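Local coordinates for predicted acetamidase/formamidase (PDB 3TKK), which probably hydrolyses carbon-nitrogen bonds of linear amides such as formamide and acetamide, as a zinc- and calcium-binding member of the acetamidase/formamidase family, at the interface of chains A and B. Numbering follows the deposited sequence. Chains: chain A/B, Predicted acetamidase/formamidase.

Contact 1: the interface of chains A and B. Residues chain A 92-94, 105, 109; chain B 261, 264-265.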
loop_
_atom_site.group_PDB
_atom_site.type_symbol
_atom_site.label_atom_id
_atom_site.label_comp_id
_atom_site.label_asym_id
_atom_site.label_seq_id
_atom_site.Cartn_x
_atom_site.Cartn_y
_atom_site.Cartn_z
ATOM N N LEU A 92 -1.866 -0.611 23.557
ATOM C CA LEU A 92 -1.452 0.266 22.506
ATOM C C LEU A 92 -0.244 0.972 23.119
ATOM O O LEU A 92 -0.316 1.380 24.329
ATOM C CB LEU A 92 -2.543 1.333 22.229
ATOM C CG LEU A 92 -3.671 0.589 21.555
ATOM C CD1 LEU A 92 -4.920 1.350 21.636
ATOM C CD2 LEU A 92 -3.183 0.429 20.093
ATOM N N ALA A 93 0.795 1.162 22.309
ATOM C CA ALA A 93 2.031 1.863 22.677
ATOM C C ALA A 93 2.472 2.834 21.644
ATOM O O ALA A 93 2.361 2.581 20.415
ATOM C CB ALA A 93 3.169 0.832 22.993
ATOM N N THR A 94 2.987 4.001 22.100
ATOM C CA THR A 94 3.729 4.852 21.158
ATOM C C THR A 94 4.612 5.773 21.959
ATOM O O THR A 94 4.752 5.569 23.113
ATOM C CB THR A 94 2.775 5.739 20.330
ATOM O OG1 THR A 94 3.500 6.381 19.262
ATOM C CG2 THR A 94 2.032 6.808 21.199
ATOM N N MET A 105 6.315 13.598 19.887
ATOM C CA MET A 105 5.870 13.165 21.202
ATOM C C MET A 105 7.041 13.203 22.179
ATOM O O MET A 105 8.150 13.150 21.739
ATOM C CB MET A 105 5.351 11.725 21.096
ATOM C CG MET A 105 3.870 11.711 20.514
ATOM S SD MET A 105 3.297 10.066 20.315
ATOM C CE MET A 105 4.143 9.512 18.804
ATOM N N TYR A 109 4.314 6.116 25.898
ATOM C CA TYR A 109 2.890 6.056 26.131
ATOM C C TYR A 109 2.501 4.636 26.025
ATOM O O TYR A 109 3.065 3.949 25.192
ATOM C CB TYR A 109 2.163 6.767 24.994
ATOM C CG TYR A 109 0.636 6.671 25.010
ATOM C CD1 TYR A 109 -0.130 7.548 25.758
ATOM C CD2 TYR A 109 -0.032 5.714 24.246
ATOM C CE1 TYR A 109 -1.562 7.490 25.768
ATOM C CE2 TYR A 109 -1.471 5.661 24.231
ATOM C CZ TYR A 109 -2.193 6.578 24.973
ATOM O OH TYR A 109 -3.566 6.522 24.918
ATOM N N GLU B 261 -0.740 11.313 21.129
ATOM C CA GLU B 261 -0.600 9.890 21.403
ATOM C C GLU B 261 -1.864 9.187 20.884
ATOM O O GLU B 261 -1.801 8.089 20.331
ATOM C CB GLU B 261 -0.440 9.619 22.914
ATOM C CG GLU B 261 0.999 9.981 23.485
ATOM C CD GLU B 261 1.128 11.481 23.613
ATOM O OE1 GLU B 261 0.110 12.303 23.512
ATOM O OE2 GLU B 261 2.274 11.870 23.671
ATOM N N ALA B 264 -1.422 9.044 17.102
ATOM C CA ALA B 264 -0.452 8.097 16.623
ATOM C C ALA B 264 -1.007 6.677 16.757
ATOM O O ALA B 264 -0.948 5.868 15.773
ATOM C CB ALA B 264 0.859 8.243 17.453
ATOM N N THR B 265 -1.613 6.369 17.903
ATOM C CA THR B 265 -2.112 5.010 18.099
ATOM C C THR B 265 -3.394 4.693 17.248
ATOM O O THR B 265 -3.536 3.547 16.721
ATOM C CB THR B 265 -2.400 4.683 19.644
ATOM O OG1 THR B 265 -3.328 5.660 20.171
ATOM C CG2 THR B 265 -1.167 4.721 20.384
HETATM O O HOH W 1 -4.737 5.379 22.578
#
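A:Tyr109 lays one face of its ring over the aliphatic part of B:Glu261, a residue near the start of helix 260-270. CB of the glutamate sits over that face, 3.7 Å from the ring centroid and shifted toward the rim, in a CH-pi contact, while its CG touches A:Tyr109 CD1 at 3.5 Å. The ring and carboxylate planes are turned 38° apart. A bend at the second torsion of the glutamate chain (chi2 75°) carries the carboxylate past the ring toward A:Met105. There the two long side chains slide by each other in opposite directions: OE2 of the B:Glu261 carboxylate comes within 3.5 Å of A:Met105 CG, and the sulfur SD lies against the glutamate CG. A second bend, at the end of the methionine (chi3 -77°), brings its terminal methyl CE to 3.8 Å from B:Ala264 CB. That alanine methyl also faces the hydroxyl oxygen OG1 of A:Thr94.

One helical turn beyond the glutamate, B:Thr265 turns its methyl to chain A and its hydroxyl to the helix backbone and a water. The methyl CG2 meets A:Thr94 CG2 at 3.9 Å, the two side chains crossing at about a right angle, and reaches the tyrosine at CE2 and the CB of A:Leu92. The hydroxyl OG1 donates to the main-chain O of B:Glu261 within the helix (2.9 Å), which fixes the threonine's rotation and presents the methyl to chain A. The same OG1 meets a water at 2.8 Å, and this water also contacts the phenol OH of A:Tyr109, joining the chains at the far end of the ring.

The patch thus docks the first turns of a helix from chain B onto strands 89-95 and 108-116 of chain A and the loop segment at A:Met105, and, with its two-fold twin, probably helps hold the pair of subunits together.

Contact 2: the interface of chains A and B. Residues chain A 269; chain B 92, 122, 128, 188-189, 197-199.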
loop_
_atom_site.group_PDB
_atom_site.type_symbol
_atom_site.label_atom_id
_atom_site.label_comp_id
_atom_site.label_asym_id
_atom_site.label_seq_id
_atom_site.Cartn_x
_atom_site.Cartn_y
_atom_site.Cartn_z
ATOM N N ILE A 269 -0.394 -3.124 -14.202
ATOM C CA ILE A 269 -1.819 -2.812 -14.292
ATOM C C ILE A 269 -2.750 -3.602 -13.397
ATOM O O ILE A 269 -3.963 -3.189 -13.183
ATOM C CB ILE A 269 -2.368 -2.909 -15.754
ATOM C CG1 ILE A 269 -2.377 -4.343 -16.275
ATOM C CG2 ILE A 269 -1.597 -1.939 -16.669
ATOM C CD1 ILE A 269 -3.116 -4.470 -17.702
ATOM N N LEU B 92 0.219 -0.070 -23.569
ATOM C CA LEU B 92 1.035 -0.468 -22.424
ATOM C C LEU B 92 2.453 -0.190 -22.836
ATOM O O LEU B 92 2.773 -0.329 -24.003
ATOM C CB LEU B 92 0.901 -1.948 -22.188
ATOM C CG LEU B 92 -0.488 -2.532 -21.930
ATOM C CD1 LEU B 92 -0.387 -4.028 -21.906
ATOM C CD2 LEU B 92 -0.989 -2.025 -20.559
ATOM N N PHE B 122 -5.866 -8.063 -22.255
ATOM C CA PHE B 122 -4.415 -8.038 -22.071
ATOM C C PHE B 122 -3.707 -9.038 -22.962
ATOM O O PHE B 122 -2.683 -8.729 -23.596
ATOM C CB PHE B 122 -4.091 -8.395 -20.634
ATOM C CG PHE B 122 -2.660 -8.466 -20.364
ATOM C CD1 PHE B 122 -1.951 -7.286 -20.183
ATOM C CD2 PHE B 122 -1.999 -9.696 -20.316
ATOM C CE1 PHE B 122 -0.599 -7.341 -19.893
ATOM C CE2 PHE B 122 -0.629 -9.751 -20.043
ATOM C CZ PHE B 122 0.061 -8.539 -19.826
ATOM N N LEU B 128 -9.434 -7.892 -18.422
ATOM C CA LEU B 128 -9.325 -7.291 -17.082
ATOM C C LEU B 128 -10.283 -6.095 -16.952
ATOM O O LEU B 128 -10.220 -5.182 -17.764
ATOM C CB LEU B 128 -7.897 -6.858 -16.812
ATOM C CG LEU B 128 -6.715 -7.798 -17.007
ATOM C CD1 LEU B 128 -5.381 -7.043 -16.967
ATOM C CD2 LEU B 128 -6.699 -8.856 -15.917
ATOM N N LEU B 188 -6.820 1.339 -16.511
ATOM C CA LEU B 188 -6.459 0.355 -15.514
ATOM C C LEU B 188 -4.994 0.565 -15.087
ATOM O O LEU B 188 -4.118 0.790 -15.952
ATOM C CB LEU B 188 -6.670 -1.065 -16.008
ATOM C CG LEU B 188 -6.411 -2.216 -15.009
ATOM C CD1 LEU B 188 -7.217 -2.078 -13.725
ATOM C CD2 LEU B 188 -6.656 -3.619 -15.574
ATOM N N MET B 189 -4.765 0.520 -13.777
ATOM C CA MET B 189 -3.406 0.682 -13.240
ATOM C C MET B 189 -3.365 0.104 -11.847
ATOM O O MET B 189 -4.309 0.300 -11.071
ATOM C CB MET B 189 -2.950 2.163 -13.106
ATOM C CG MET B 189 -1.369 2.304 -12.950
ATOM S SD MET B 189 -0.946 3.985 -12.265
ATOM C CE MET B 189 -1.294 3.766 -10.537
ATOM N N SER B 197 3.940 2.060 -16.743
ATOM C CA SER B 197 2.721 2.651 -17.331
ATOM C C SER B 197 1.436 1.975 -16.818
ATOM O O SER B 197 1.459 0.883 -16.252
ATOM C CB SER B 197 2.769 2.484 -18.866
ATOM O OG SER B 197 2.076 1.282 -19.245
ATOM N N GLY B 198 0.281 2.589 -17.024
ATOM C CA GLY B 198 -0.979 1.887 -16.833
ATOM C C GLY B 198 -1.421 1.540 -18.255
ATOM O O GLY B 198 -0.626 1.529 -19.183
ATOM N N VAL B 199 -2.683 1.176 -18.423
ATOM C CA VAL B 199 -3.296 1.104 -19.707
ATOM C C VAL B 199 -3.568 2.568 -20.134
ATOM O O VAL B 199 -4.554 3.185 -19.688
ATOM C CB VAL B 199 -4.594 0.335 -19.624
ATOM C CG1 VAL B 199 -5.155 0.128 -21.028
ATOM C CG2 VAL B 199 -4.303 -1.119 -18.973
#
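A:Ile269, close to the end of helix 260-270, pushes its side chain into a hydrophobic pocket of chain B, where it buries 115 Å² of surface. Packing is tight around its two terminal methyls and its carbonyl. CD1 meets B:Leu128 CD1 at 3.5 Å, the side chains crossing at about a right angle, and CG2 lies 3.6 Å from B:Val199 CG2. The main-chain O of A:Ile269 presses on the isobutyl group of B:Leu188 in a van der Waals contact, 3.2 Å from its CG. With CG1 between the backbone N and the carbonyl carbon (chi1 68°) and the chain then extended (chi2 173°), CD1 is sent to B:Leu128, and B:Val199 CG2 packs against both methyls. Cut back to alanine, the residue would lose both CD1 and CG2, and a gap is likely to open between B:Leu128 and B:Val199.

Contacts are looser at B:Phe122 and B:Leu92. A:Ile269 CD1 lies above the ring plane, beyond the rim at B:Phe122 CD1, 3.9 Å away, and B:Leu92 brings CD2 to 3.9 Å from the isoleucine CG2, each giving up little surface. B:Met189 touches through its backbone, its CA 4.0 Å from that of A:Ile269. The segment of chain B that lines the CG2 side is braced by an internal bond: the hydroxyl OG of B:Ser197 donates to the main-chain O of B:Gly198 at 2.7 Å, with the donor tilted 16° from the carbonyl plane.

The centres of the C-alpha atoms of contacts 1 and 2 are about 40 Å apart, yet both use helix 260-270 of one subunit against the other. Contact 1 takes the beginning and middle of the helix of chain B, contact 2 a residue near its end, from chain A, so the chains exchange roles. Leu92 of strand 89-95 takes part in both, on the receiving subunit each time. Because the interface is two-fold symmetric, each helix should make both kinds of contact along its length. This reciprocal docking suits a symmetric dimer, although the coordinates alone do not establish that the pair persists in solution.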